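Local coordinates for protein exopolygalacturonase (Yersinia enterocolitica, PDB 2UVE) that probably hydrolyses the glycosidic bonds of polygalacturonan, the pectin backbone, from the chain end, as a family 28 glycoside hydrolase with a right-handed parallel beta-helix, at residues Ser296-Val301 / Asp321-Tyr326; Phe397-Asp402 / Phe431-Gly436; Ala437-Ser442 / Gly464-Ser469; Pro516-Asp521 / Trp550-His555. All coordinates share one frame; numbering follows the deposited sequence.

Contact 1. Residues Ser296-Val301 / Asp321-Tyr326; sequences SKNSKV and DLKNAY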
loop_
_atom_site.group_PDB
_atom_site.type_symbol
_atom_site.label_atom_id
_atom_site.label_comp_id
_atom_site.label_asym_id
_atom_site.label_seq_id
_atom_site.Cartn_x
_atom_site.Cartn_y
_atom_site.Cartn_z
ATOM N N SER A 296 -16.079 -12.525 5.423
ATOM C CA SER A 296 -16.291 -13.876 5.945
ATOM C C SER A 296 -15.345 -14.252 7.101
ATOM O O SER A 296 -14.562 -13.419 7.626
ATOM C CB SER A 296 -16.238 -14.863 4.778
ATOM O OG SER A 296 -16.603 -16.183 5.186
ATOM N N LYS A 297 -15.441 -15.503 7.531
ATOM C CA LYS A 297 -14.502 -16.083 8.515
ATOM C C LYS A 297 -14.330 -17.563 8.195
ATOM O O LYS A 297 -15.012 -18.075 7.305
ATOM C CB LYS A 297 -14.918 -15.841 9.972
ATOM C CG LYS A 297 -16.350 -16.178 10.278
ATOM C CD LYS A 297 -16.575 -16.042 11.769
ATOM C CE LYS A 297 -18.044 -16.114 12.093
ATOM N NZ LYS A 297 -18.291 -15.863 13.539
ATOM N N ASN A 298 -13.405 -18.234 8.870
ATOM C CA ASN A 298 -13.117 -19.627 8.510
ATOM C C ASN A 298 -14.327 -20.549 8.566
ATOM O O ASN A 298 -14.458 -21.417 7.743
ATOM C CB ASN A 298 -11.869 -20.180 9.253
ATOM C CG ASN A 298 -12.115 -20.490 10.724
ATOM O OD1 ASN A 298 -13.023 -21.227 11.068
ATOM N ND2 ASN A 298 -11.265 -19.988 11.575
ATOM N N SER A 299 -15.250 -20.320 9.495
ATOM C CA SER A 299 -16.430 -21.190 9.620
ATOM C C SER A 299 -17.567 -20.811 8.685
ATOM O O SER A 299 -18.576 -21.522 8.594
ATOM C CB SER A 299 -16.915 -21.191 11.068
ATOM O OG SER A 299 -17.188 -19.862 11.490
ATOM N N LYS A 300 -17.400 -19.699 7.963
ATOM C CA LYS A 300 -18.452 -19.221 7.088
ATOM C C LYS A 300 -18.069 -19.309 5.630
ATOM O O LYS A 300 -18.889 -19.052 4.798
ATOM C CB LYS A 300 -18.824 -17.763 7.424
ATOM C CG LYS A 300 -19.478 -17.573 8.780
ATOM C CD LYS A 300 -20.864 -18.198 8.809
ATOM C CE LYS A 300 -21.316 -18.414 10.248
ATOM N NZ LYS A 300 -22.457 -19.381 10.343
ATOM N N VAL A 301 -16.819 -19.657 5.323
ATOM C CA VAL A 301 -16.329 -19.598 3.939
ATOM C C VAL A 301 -17.067 -20.567 2.995
ATOM O O VAL A 301 -17.138 -20.349 1.783
ATOM C CB VAL A 301 -14.781 -19.753 3.875
ATOM C CG1 VAL A 301 -14.352 -21.170 4.274
ATOM C CG2 VAL A 301 -14.249 -19.353 2.511
ATOM N N ASP A 321 -6.540 -28.754 9.243
ATOM C CA ASP A 321 -7.742 -28.251 9.894
ATOM C C ASP A 321 -8.249 -26.956 9.168
ATOM O O ASP A 321 -7.522 -26.337 8.407
ATOM C CB ASP A 321 -7.559 -28.059 11.412
ATOM C CG ASP A 321 -6.498 -27.016 11.773
ATOM O OD1 ASP A 321 -6.132 -26.169 10.950
ATOM O OD2 ASP A 321 -6.017 -27.049 12.918
ATOM N N LEU A 322 -9.488 -26.582 9.417
ATOM C CA LEU A 322 -10.109 -25.403 8.829
ATOM C C LEU A 322 -9.355 -24.095 9.055
ATOM O O LEU A 322 -9.259 -23.287 8.150
ATOM C CB LEU A 322 -11.523 -25.283 9.367
ATOM C CG LEU A 322 -12.425 -24.207 8.771
ATOM C CD1 LEU A 322 -12.473 -24.316 7.279
ATOM C CD2 LEU A 322 -13.795 -24.416 9.368
ATOM N N LYS A 323 -8.778 -23.924 10.240
ATOM C CA LYS A 323 -8.010 -22.731 10.591
ATOM C C LYS A 323 -6.789 -22.491 9.708
ATOM O O LYS A 323 -6.583 -21.352 9.257
ATOM C CB LYS A 323 -7.612 -22.787 12.041
ATOM C CG LYS A 323 -7.264 -21.429 12.651
ATOM C CD LYS A 323 -6.876 -21.563 14.127
ATOM C CE LYS A 323 -6.646 -20.184 14.787
ATOM N NZ LYS A 323 -5.304 -19.569 14.452
ATOM N N ASN A 324 -5.972 -23.541 9.476
ATOM C CA ASN A 324 -4.790 -23.427 8.614
ATOM C C ASN A 324 -5.150 -23.398 7.132
ATOM O O ASN A 324 -4.397 -22.887 6.321
ATOM C CB ASN A 324 -3.759 -24.576 8.860
ATOM C CG ASN A 324 -2.869 -24.341 10.078
ATOM O OD1 ASN A 324 -2.465 -25.300 10.755
ATOM N ND2 ASN A 324 -2.553 -23.080 10.367
ATOM N N ALA A 325 -6.250 -24.054 6.778
ATOM C CA ALA A 325 -6.738 -24.073 5.414
ATOM C C ALA A 325 -7.176 -22.641 5.036
ATOM O O ALA A 325 -6.770 -22.129 4.014
ATOM C CB ALA A 325 -7.892 -25.037 5.299
ATOM N N TYR A 326 -7.964 -22.012 5.900
ATOM C CA TYR A 326 -8.382 -20.620 5.739
ATOM C C TYR A 326 -7.176 -19.645 5.727
ATOM O O TYR A 326 -7.061 -18.751 4.819
ATOM C CB TYR A 326 -9.369 -20.246 6.854
ATOM C CG TYR A 326 -10.134 -18.960 6.584
ATOM C CD1 TYR A 326 -11.129 -18.917 5.597
ATOM C CD2 TYR A 326 -9.868 -17.804 7.330
ATOM C CE1 TYR A 326 -11.846 -17.735 5.351
ATOM C CE2 TYR A 326 -10.566 -16.620 7.091
ATOM C CZ TYR A 326 -11.553 -16.600 6.113
ATOM O OH TYR A 326 -12.228 -15.453 5.884
#

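Contact 2. Residues Phe397-Asp402 / Phe431-Gly436; sequences FFDTGD and FRMGHG. With NI (nickel (II) ion), chain C.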
loop_
_atom_site.group_PDB
_atom_site.type_symbol
_atom_site.label_atom_id
_atom_site.label_comp_id
_atom_site.label_asym_id
_atom_site.label_seq_id
_atom_site.Cartn_x
_atom_site.Cartn_y
_atom_site.Cartn_z
ATOM N N PHE A 397 -6.056 4.740 -5.265
ATOM C CA PHE A 397 -7.317 4.728 -4.550
ATOM C C PHE A 397 -7.418 3.386 -3.751
ATOM O O PHE A 397 -7.394 2.342 -4.373
ATOM C CB PHE A 397 -8.499 4.825 -5.566
ATOM C CG PHE A 397 -9.881 4.628 -4.928
ATOM C CD1 PHE A 397 -10.634 5.730 -4.500
ATOM C CD2 PHE A 397 -10.430 3.337 -4.776
ATOM C CE1 PHE A 397 -11.915 5.555 -3.904
ATOM C CE2 PHE A 397 -11.667 3.152 -4.181
ATOM C CZ PHE A 397 -12.420 4.277 -3.752
ATOM N N PHE A 398 -7.570 3.426 -2.416
ATOM C CA PHE A 398 -7.717 2.210 -1.574
ATOM C C PHE A 398 -9.136 2.061 -0.983
ATOM O O PHE A 398 -9.568 2.928 -0.246
ATOM C CB PHE A 398 -6.735 2.227 -0.399
ATOM C CG PHE A 398 -5.314 2.097 -0.807
ATOM C CD1 PHE A 398 -4.720 0.836 -0.885
ATOM C CD2 PHE A 398 -4.555 3.227 -1.123
ATOM C CE1 PHE A 398 -3.350 0.718 -1.257
ATOM C CE2 PHE A 398 -3.230 3.094 -1.493
ATOM C CZ PHE A 398 -2.631 1.827 -1.568
ATOM N N ASP A 399 -9.870 1.013 -1.357
ATOM C CA ASP A 399 -11.068 0.580 -0.590
ATOM C C ASP A 399 -10.852 -0.938 -0.289
ATOM O O ASP A 399 -11.100 -1.800 -1.130
ATOM C CB ASP A 399 -12.355 0.858 -1.393
ATOM C CG ASP A 399 -13.612 0.889 -0.520
ATOM O OD1 ASP A 399 -13.655 1.729 0.411
ATOM O OD2 ASP A 399 -14.577 0.073 -0.780
ATOM N N THR A 400 -10.292 -1.271 0.875
ATOM C CA THR A 400 -9.739 -2.645 1.026
ATOM C C THR A 400 -10.446 -3.475 2.097
ATOM O O THR A 400 -11.022 -2.957 3.073
ATOM C CB THR A 400 -8.188 -2.609 1.213
ATOM O OG1 THR A 400 -7.877 -1.787 2.338
ATOM C CG2 THR A 400 -7.470 -1.998 -0.020
ATOM N N GLY A 401 -10.424 -4.798 1.915
ATOM C CA GLY A 401 -10.976 -5.650 2.927
ATOM C C GLY A 401 -10.116 -5.749 4.179
ATOM O O GLY A 401 -10.623 -6.134 5.219
ATOM N N ASP A 402 -8.835 -5.414 4.087
ATOM C CA ASP A 402 -7.926 -5.438 5.258
ATOM C C ASP A 402 -7.102 -4.152 5.267
ATOM O O ASP A 402 -7.612 -3.073 4.900
ATOM C CB ASP A 402 -7.045 -6.723 5.252
ATOM C CG ASP A 402 -6.624 -7.172 6.658
ATOM O OD1 ASP A 402 -5.651 -6.623 7.217
ATOM O OD2 ASP A 402 -7.287 -8.064 7.231
ATOM N N PHE A 431 -7.065 7.129 0.743
ATOM C CA PHE A 431 -7.417 5.918 1.502
ATOM C C PHE A 431 -8.903 6.002 1.824
ATOM O O PHE A 431 -9.324 6.995 2.452
ATOM C CB PHE A 431 -6.565 5.827 2.773
ATOM C CG PHE A 431 -5.092 5.681 2.481
ATOM C CD1 PHE A 431 -4.532 4.430 2.268
ATOM C CD2 PHE A 431 -4.264 6.807 2.403
ATOM C CE1 PHE A 431 -3.145 4.301 1.940
ATOM C CE2 PHE A 431 -2.926 6.680 2.135
ATOM C CZ PHE A 431 -2.350 5.429 1.889
ATOM N N ARG A 432 -9.714 5.071 1.328
ATOM C CA ARG A 432 -11.095 5.037 1.750
ATOM C C ARG A 432 -11.209 3.990 2.893
ATOM O O ARG A 432 -10.551 4.091 3.873
ATOM C CB ARG A 432 -12.072 4.839 0.563
ATOM C CG ARG A 432 -13.527 5.197 0.885
ATOM C CD ARG A 432 -14.415 5.103 -0.332
ATOM N NE ARG A 432 -15.834 5.219 -0.020
ATOM C CZ ARG A 432 -16.624 4.248 0.454
ATOM N NH1 ARG A 432 -16.160 3.007 0.682
ATOM N NH2 ARG A 432 -17.900 4.520 0.693
ATOM N N MET A 433 -12.005 2.953 2.745
ATOM C CA MET A 433 -12.148 1.982 3.818
ATOM C C MET A 433 -10.928 1.100 3.828
ATOM O O MET A 433 -10.286 0.915 2.787
ATOM C CB MET A 433 -13.429 1.176 3.664
ATOM C CG MET A 433 -14.685 2.065 3.821
ATOM S SD MET A 433 -16.158 1.104 4.079
ATOM C CE MET A 433 -15.954 0.551 5.787
ATOM N N GLY A 434 -10.593 0.578 5.024
ATOM C CA GLY A 434 -9.471 -0.326 5.164
ATOM C C GLY A 434 -9.089 -0.380 6.627
ATOM O O GLY A 434 -9.547 0.446 7.380
ATOM N N HIS A 435 -8.254 -1.330 7.040
ATOM C CA HIS A 435 -7.977 -1.491 8.477
ATOM C C HIS A 435 -6.913 -0.511 8.997
ATOM O O HIS A 435 -6.720 -0.376 10.187
ATOM C CB HIS A 435 -7.574 -2.941 8.784
ATOM C CG HIS A 435 -8.692 -3.904 8.610
ATOM N ND1 HIS A 435 -8.620 -5.224 9.019
ATOM C CD2 HIS A 435 -9.931 -3.734 8.103
ATOM C CE1 HIS A 435 -9.758 -5.828 8.740
ATOM N NE2 HIS A 435 -10.566 -4.951 8.177
ATOM N N GLY A 436 -6.240 0.183 8.093
ATOM C CA GLY A 436 -5.224 1.125 8.490
ATOM C C GLY A 436 -4.646 1.540 7.200
ATOM O O GLY A 436 -4.434 0.718 6.322
HETATM NI NI NI C . -12.113 -5.385 6.501
HETATM O O HOH W 1 -16.696 0.161 0.928
HETATM O O HOH W 2 -11.891 -3.283 5.445
HETATM O O HOH W 3 -13.672 -4.745 7.924
HETATM O O HOH W 4 -12.245 -7.428 7.367
#

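Contact 3. Residues Ala437-Ser442 / Gly464-Ser469; sequences AIVTGS and GLRAKS. With SO4 (sulfate ion), chain Q.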
loop_
_atom_site.group_PDB
_atom_site.type_symbol
_atom_site.label_atom_id
_atom_site.label_comp_id
_atom_site.label_asym_id
_atom_site.label_seq_id
_atom_site.Cartn_x
_atom_site.Cartn_y
_atom_site.Cartn_z
ATOM N N ALA A 437 -4.462 2.839 7.050
ATOM C CA ALA A 437 -3.811 3.376 5.874
ATOM C C ALA A 437 -2.344 2.870 5.792
ATOM O O ALA A 437 -1.923 2.359 4.757
ATOM C CB ALA A 437 -3.893 4.979 5.862
ATOM N N ILE A 438 -1.580 3.039 6.876
ATOM C CA ILE A 438 -0.153 2.679 6.912
ATOM C C ILE A 438 0.014 1.783 8.131
ATOM O O ILE A 438 -0.167 2.245 9.261
ATOM C CB ILE A 438 0.806 3.947 7.071
ATOM C CG1 ILE A 438 0.462 5.032 6.022
ATOM C CG2 ILE A 438 2.358 3.512 7.075
ATOM C CD1 ILE A 438 0.883 4.682 4.622
ATOM N N VAL A 439 0.331 0.505 7.888
ATOM C CA VAL A 439 0.404 -0.485 8.951
ATOM C C VAL A 439 1.830 -1.082 9.008
ATOM O O VAL A 439 2.287 -1.637 8.030
ATOM C CB VAL A 439 -0.665 -1.599 8.825
ATOM C CG1 VAL A 439 -0.581 -2.538 10.030
ATOM C CG2 VAL A 439 -2.061 -1.001 8.744
ATOM N N THR A 440 2.519 -0.902 10.142
ATOM C CA THR A 440 3.851 -1.488 10.365
ATOM C C THR A 440 3.878 -2.388 11.626
ATOM O O THR A 440 3.836 -1.861 12.711
ATOM C CB THR A 440 4.941 -0.378 10.607
ATOM O OG1 THR A 440 4.697 0.245 11.869
ATOM C CG2 THR A 440 4.968 0.705 9.540
ATOM N N GLY A 441 3.899 -3.718 11.585
ATOM C CA GLY A 441 3.460 -4.575 10.559
ATOM C C GLY A 441 2.602 -5.603 11.289
ATOM O O GLY A 441 1.547 -5.947 10.808
ATOM N N SER A 442 3.011 -5.851 12.539
ATOM C CA SER A 442 3.053 -7.120 13.373
ATOM C C SER A 442 4.325 -7.954 13.126
ATOM O O SER A 442 5.071 -8.229 14.071
ATOM C CB SER A 442 1.742 -7.891 13.556
ATOM O OG SER A 442 1.900 -9.303 13.460
ATOM N N GLY A 464 -5.239 5.864 10.762
ATOM C CA GLY A 464 -4.223 6.471 9.898
ATOM C C GLY A 464 -2.892 5.693 9.953
ATOM O O GLY A 464 -2.389 5.227 8.953
ATOM N N LEU A 465 -2.314 5.567 11.137
ATOM C CA LEU A 465 -1.038 4.927 11.325
ATOM C C LEU A 465 -1.183 3.840 12.394
ATOM O O LEU A 465 -1.623 4.103 13.530
ATOM C CB LEU A 465 0.030 5.952 11.708
ATOM C CG LEU A 465 1.493 5.507 11.906
ATOM C CD1 LEU A 465 2.078 4.716 10.719
ATOM C CD2 LEU A 465 2.359 6.709 12.234
ATOM N N ARG A 466 -0.896 2.603 12.003
ATOM C CA ARG A 466 -0.908 1.492 12.962
ATOM C C ARG A 466 0.484 0.816 13.065
ATOM O O ARG A 466 1.045 0.372 12.059
ATOM C CB ARG A 466 -1.983 0.486 12.591
ATOM C CG ARG A 466 -2.058 -0.763 13.541
ATOM C CD ARG A 466 -2.637 -0.367 14.839
ATOM N NE ARG A 466 -2.978 -1.481 15.715
ATOM C CZ ARG A 466 -2.264 -1.852 16.779
ATOM N NH1 ARG A 466 -1.122 -1.230 17.077
ATOM N NH2 ARG A 466 -2.681 -2.864 17.531
ATOM N N ALA A 467 1.035 0.780 14.279
ATOM C CA ALA A 467 2.303 0.107 14.577
ATOM C C ALA A 467 2.072 -0.932 15.647
ATOM O O ALA A 467 1.580 -0.634 16.729
ATOM C CB ALA A 467 3.381 1.093 14.998
ATOM N N LYS A 468 2.386 -2.175 15.323
ATOM C CA LYS A 468 2.114 -3.301 16.222
ATOM C C LYS A 468 3.211 -4.345 16.150
ATOM O O LYS A 468 3.761 -4.608 15.072
ATOM C CB LYS A 468 0.763 -3.991 15.909
ATOM C CG LYS A 468 0.541 -4.310 14.399
ATOM C CD LYS A 468 -0.797 -4.981 14.199
ATOM C CE LYS A 468 -1.203 -4.958 12.743
ATOM N NZ LYS A 468 -2.419 -5.740 12.596
ATOM N N SER A 469 3.493 -4.943 17.310
ATOM C CA SER A 469 4.416 -6.056 17.411
ATOM C C SER A 469 4.263 -6.752 18.767
ATOM O O SER A 469 3.528 -6.279 19.643
ATOM C CB SER A 469 5.858 -5.587 17.203
ATOM O OG SER A 469 6.698 -6.665 16.842
HETATM S S SO4 Q . -1.272 -9.553 13.140
HETATM O O1 SO4 Q . -1.134 -8.669 11.907
HETATM O O2 SO4 Q . -2.023 -8.751 14.193
HETATM O O3 SO4 Q . -2.145 -10.609 12.762
HETATM O O4 SO4 Q . 0.046 -9.717 13.646
#

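Contact 4. Residues Pro516-Asp521 / Trp550-His555; sequences PAQFYD and WHRLVH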
loop_
_atom_site.group_PDB
_atom_site.type_symbol
_atom_site.label_atom_id
_atom_site.label_comp_id
_atom_site.label_asym_id
_atom_site.label_seq_id
_atom_site.Cartn_x
_atom_site.Cartn_y
_atom_site.Cartn_z
ATOM N N PRO A 516 14.275 -8.171 22.027
ATOM C CA PRO A 516 12.840 -7.947 21.889
ATOM C C PRO A 516 12.480 -6.795 20.919
ATOM O O PRO A 516 13.287 -5.869 20.697
ATOM C CB PRO A 516 12.395 -7.583 23.320
ATOM C CG PRO A 516 13.524 -8.017 24.216
ATOM C CD PRO A 516 14.746 -7.865 23.396
ATOM N N ALA A 517 11.270 -6.888 20.356
ATOM C CA ALA A 517 10.677 -5.864 19.471
ATOM C C ALA A 517 10.544 -4.501 20.151
ATOM O O ALA A 517 10.093 -4.416 21.292
ATOM C CB ALA A 517 9.284 -6.343 18.938
ATOM N N GLN A 518 10.960 -3.446 19.452
ATOM C CA GLN A 518 10.756 -2.055 19.900
ATOM C C GLN A 518 10.282 -1.076 18.795
ATOM O O GLN A 518 10.568 -1.288 17.635
ATOM C CB GLN A 518 12.039 -1.514 20.514
ATOM C CG GLN A 518 13.256 -1.631 19.634
ATOM C CD GLN A 518 14.563 -1.634 20.429
ATOM O OE1 GLN A 518 14.756 -0.813 21.327
ATOM N NE2 GLN A 518 15.478 -2.532 20.069
ATOM N N PHE A 519 9.596 -0.001 19.182
ATOM C CA PHE A 519 9.318 1.133 18.277
ATOM C C PHE A 519 9.970 2.421 18.788
ATOM O O PHE A 519 9.839 2.778 19.963
ATOM C CB PHE A 519 7.809 1.377 18.128
ATOM C CG PHE A 519 7.078 0.225 17.555
ATOM C CD1 PHE A 519 7.242 -0.129 16.216
ATOM C CD2 PHE A 519 6.211 -0.525 18.350
ATOM C CE1 PHE A 519 6.569 -1.220 15.678
ATOM C CE2 PHE A 519 5.516 -1.621 17.806
ATOM C CZ PHE A 519 5.717 -1.960 16.479
ATOM N N TYR A 520 10.651 3.127 17.899
ATOM C CA TYR A 520 11.153 4.426 18.248
ATOM C C TYR A 520 11.430 5.249 17.010
ATOM O O TYR A 520 11.562 4.708 15.921
ATOM C CB TYR A 520 12.432 4.284 19.090
ATOM C CG TYR A 520 13.597 3.599 18.434
ATOM C CD1 TYR A 520 14.491 4.327 17.653
ATOM C CD2 TYR A 520 13.826 2.225 18.620
ATOM C CE1 TYR A 520 15.583 3.718 17.048
ATOM C CE2 TYR A 520 14.933 1.605 18.044
ATOM C CZ TYR A 520 15.799 2.363 17.260
ATOM O OH TYR A 520 16.898 1.776 16.681
ATOM N N ASP A 521 11.576 6.553 17.213
ATOM C CA ASP A 521 11.787 7.502 16.153
ATOM C C ASP A 521 10.552 7.574 15.195
ATOM O O ASP A 521 10.674 7.360 13.990
ATOM C CB ASP A 521 13.134 7.204 15.463
ATOM C CG ASP A 521 13.509 8.219 14.435
ATOM O OD1 ASP A 521 13.048 9.371 14.520
ATOM O OD2 ASP A 521 14.280 7.867 13.519
ATOM N N TRP A 550 8.634 -0.716 26.273
ATOM C CA TRP A 550 8.147 0.643 26.028
ATOM C C TRP A 550 8.526 1.204 24.660
ATOM O O TRP A 550 9.491 0.753 24.032
ATOM C CB TRP A 550 8.563 1.605 27.160
ATOM C CG TRP A 550 10.060 1.689 27.365
ATOM C CD1 TRP A 550 10.964 2.384 26.597
ATOM C CD2 TRP A 550 10.818 1.050 28.402
ATOM N NE1 TRP A 550 12.235 2.204 27.100
ATOM C CE2 TRP A 550 12.170 1.395 28.208
ATOM C CE3 TRP A 550 10.478 0.214 29.484
ATOM C CZ2 TRP A 550 13.195 0.943 29.060
ATOM C CZ3 TRP A 550 11.512 -0.232 30.340
ATOM C CH2 TRP A 550 12.845 0.133 30.111
ATOM N N HIS A 551 7.767 2.216 24.224
ATOM C CA HIS A 551 8.090 3.007 23.034
ATOM C C HIS A 551 8.884 4.203 23.484
ATOM O O HIS A 551 8.808 4.608 24.634
ATOM C CB HIS A 551 6.801 3.453 22.292
ATOM C CG HIS A 551 5.741 2.394 22.249
ATOM N ND1 HIS A 551 5.677 1.461 21.242
ATOM C CD2 HIS A 551 4.757 2.070 23.123
ATOM C CE1 HIS A 551 4.671 0.632 21.466
ATOM N NE2 HIS A 551 4.093 0.978 22.606
ATOM N N ARG A 552 9.644 4.780 22.580
ATOM C CA ARG A 552 10.469 5.905 22.898
ATOM C C ARG A 552 10.662 6.752 21.631
ATOM O O ARG A 552 10.461 6.276 20.531
ATOM C CB ARG A 552 11.811 5.424 23.512
ATOM C CG ARG A 552 12.884 5.014 22.540
ATOM C CD ARG A 552 13.965 4.131 23.237
ATOM N NE ARG A 552 14.882 3.487 22.272
ATOM C CZ ARG A 552 15.897 4.106 21.663
ATOM N NH1 ARG A 552 16.151 5.400 21.918
ATOM N NH2 ARG A 552 16.659 3.441 20.795
ATOM N N LEU A 553 11.019 8.007 21.801
ATOM C CA LEU A 553 11.292 8.920 20.687
ATOM C C LEU A 553 10.096 9.104 19.698
ATOM O O LEU A 553 10.247 9.007 18.484
ATOM C CB LEU A 553 12.604 8.552 19.980
ATOM C CG LEU A 553 13.923 8.717 20.779
ATOM C CD1 LEU A 553 15.031 7.958 20.104
ATOM C CD2 LEU A 553 14.309 10.193 20.970
ATOM N N VAL A 554 8.923 9.364 20.266
ATOM C CA VAL A 554 7.745 9.767 19.507
ATOM C C VAL A 554 7.610 11.298 19.551
ATOM O O VAL A 554 7.542 11.888 20.623
ATOM C CB VAL A 554 6.453 9.042 20.038
ATOM C CG1 VAL A 554 5.152 9.495 19.276
ATOM C CG2 VAL A 554 6.640 7.530 19.973
ATOM N N HIS A 555 7.586 11.907 18.361
ATOM C CA HIS A 555 7.554 13.353 18.163
ATOM C C HIS A 555 6.243 13.702 17.462
ATOM O O HIS A 555 6.044 13.375 16.286
ATOM C CB HIS A 555 8.760 13.788 17.309
ATOM C CG HIS A 555 10.040 13.106 17.694
ATOM N ND1 HIS A 555 10.696 13.373 18.882
ATOM C CD2 HIS A 555 10.765 12.136 17.074
ATOM C CE1 HIS A 555 11.766 12.600 18.974
ATOM N NE2 HIS A 555 11.837 11.849 17.890
HETATM O O HOH W 5 11.262 1.230 21.979
#

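Contact 1. Residues Ser296-Val301 / Asp321-Tyr326
The ring of Tyr-326 lies against the backbone of Lys-297 and Asn-298, and this flat contact dominates the pairing. Asn-298 N sits 3.6 Å above the ring plane, over its centre, with the Lys-297 carbonyl carbon on the same face but closer to the rim. Asn-298 CB comes down near the root of the ring, 3.4 Å from Tyr-326 CG. The tyrosine reaches this far because its CG is anti to the backbone N (chi1 -165°), which sends the ring out from the helix and puts OH 3.5 Å from Lys-297 CA.

The apolar contact is that of Val-301 CB, which approaches Tyr-326 CE1 obliquely at 3.9 Å. One turn back on the helix, Leu-322 sets its methyl groups against a carbonyl oxygen instead, CD1 and CD2 each 3.5 Å from Asn-298 O.

The polar ends bond outside the pair: Tyr-326 OH to Asn-378, Ser-296 OG to Asp-304. Within the helix segment, Asp-321 is the N-cap, its OD1 accepting from Asn-324 N at 3.0 Å.

The contact thus sets the loop following strand 289-293 against the start of helix 322-328. Trp-274 touches Ser-296, Val-301 and Tyr-326, while Val-312 of helix 307-317 packs on Val-301 and Leu-322.

Contact 2. Residues Phe397-Asp402 / Phe431-Gly436
Two successive turns of the parallel beta-helix run side by side here, leading from the paired strand residues Phe-398 and Phe-431 into loops that share a nickel ion. The two phenylalanine rings lie almost parallel, 11° between planes, but hardly overlap, with Phe-398 CD2 3.5 Å from Phe-431 CE1. Alongside them Arg-432 N donates to Phe-398 O at 2.7 Å.

Asp-399 OD1 is gripped twice, from opposite faces of the carboxylate: Arg-432 NH1 donates at 2.8 Å, with the oxygen in the guanidinium plane, and Met-433 N at 3.1 Å. A water joins Asp-399 OD2 to the same NH1, and Glu-285 takes Arg-432 NE, giving this buried arginine two acids. Further on, Thr-400 N donates to Met-433 O, and Asp-402 O accepts from both His-435 N and Thr-400 OG1.

The His-435 ring lies under Asp-402 CA, which stands 3.7 Å above its centre in a CH-pi contact. His-435 NE2 binds nickel at 2.3 Å, beside Gly-401 O at 2.1 Å; Asp-376 and three waters complete the six ligands. Stacked like residues are typical of parallel beta-helices; the Gly-Asp-Asp and Gly-His-Gly sequences of these loops probably correspond to conserved motifs lining the family 28 active-site cleft.

Contact 3. Residues Ala437-Ser442 / Gly464-Ser469
Ile-438 and Leu-465 meet on one side of two in-register parallel strands, from successive coils of the right-handed beta-helix, where Ile-438 CG2 touches Leu-465 CD1 at 3.8 Å. Thr-440 and Ala-467 follow on that side. With chi1 at 69°, the Thr-440 hydroxyl is tucked between its own N and carbonyl carbon, OG1 lying 3.5 Å from Ala-467 CB; it is buried and has no polar partner in the model.

Val-439 and Arg-466 occupy the other side. The arginine bends at chi2 (73°), carrying its guanidinium away from Val-439; one face receives Lys-468 CB, and NH1 bonds to Thr-498. Lys-468 reaches back across the neighbouring strand, its CE 3.7 Å from Val-439 CG1. A sulfate is modelled implausibly close to Ser-442 OG, so its placement is doubtful; Lys-468 NZ faces it, probably as a charge partner.

Backbone bonds zip the strands from Ile-438 N to Ser-442 N. The peptide between Thr-440 and Gly-441 is cis, yet Lys-468 N still bonds Thr-440 O, and Ser-442 N bonds Lys-468 O. Strand 438-441 sits between 405-408 and 463-470; Ile-405 and Phe-407 pack on Ile-438, while Phe-482 of strand 476-490 touches both Ile-438 and Leu-465.

Contact 4. Residues Pro516-Asp521 / Trp550-His555
This is a contact between neighbouring parallel strands, 518-532 and 551-562, in the later coils of the beta-helix, held more by side-chain stacking than by backbone bonding. The short strand segments are inclined to each other by 31°. The hydrogen bond from Arg-552 N to Phe-519 O is weak at 3.3 Å. A water supplements it, donating to both Phe-519 O and Trp-550 O and so bridging the two segments.

Tyr-520 and Arg-552 form the main pair. They run out together from adjacent strands, since each has CG between its backbone N and carbonyl carbon. The arginine then runs extended to NE and lays its guanidinium over the tyrosine ring, the planes 28° apart. Arg-552 NH2 stands 3.6 Å above the centre of the Tyr-520 ring, a cation-pi contact. At the foot of the pair Tyr-520 CB touches Arg-552 CG at 3.6 Å. The tyrosine hydroxyl bonds to Arg-478, so the ring has a second arginine at its outer end.

Phe-519 and His-551 meet at their edges, with His-551 ND1 3.5 Å from Phe-519 CD2, near the plane of either ring. His-551 NE2 is tied to Lys-542 O, and Met-497 packs against both side chains.

Farther along, Leu-553 CB approaches Asp-521 N at 3.6 Å. Together these contacts imply a division of labour: aromatic rings and methionine fill the buried side, while a cation spread over a tyrosine face joins the strands on the partly exposed side.

Overall arrangement
Contacts 2 and 3 are buried, whereas contacts 1 and 4 are both partly buried. Contacts 2, 3 and 4 join adjacent coils of the beta-helix; contact 1 lies outside those coils, between a loop and a helix. Contacts 2 and 3 touch where Phe-431 CE1 meets Ala-437 O at 3.6 Å, and contacts 3 and 4 where Phe-519 CZ packs on Lys-468 C at 3.5 Å, so the three form a continuous run. Contact 1 stands apart, about 8 Å from contact 2 between nearest atoms. Chemistry follows position: regular backbone bonding in contact 3, a salt bridge and shared metal in contact 2, cation-pi stacking in contact 4, and ring-on-backbone packing in contact 1.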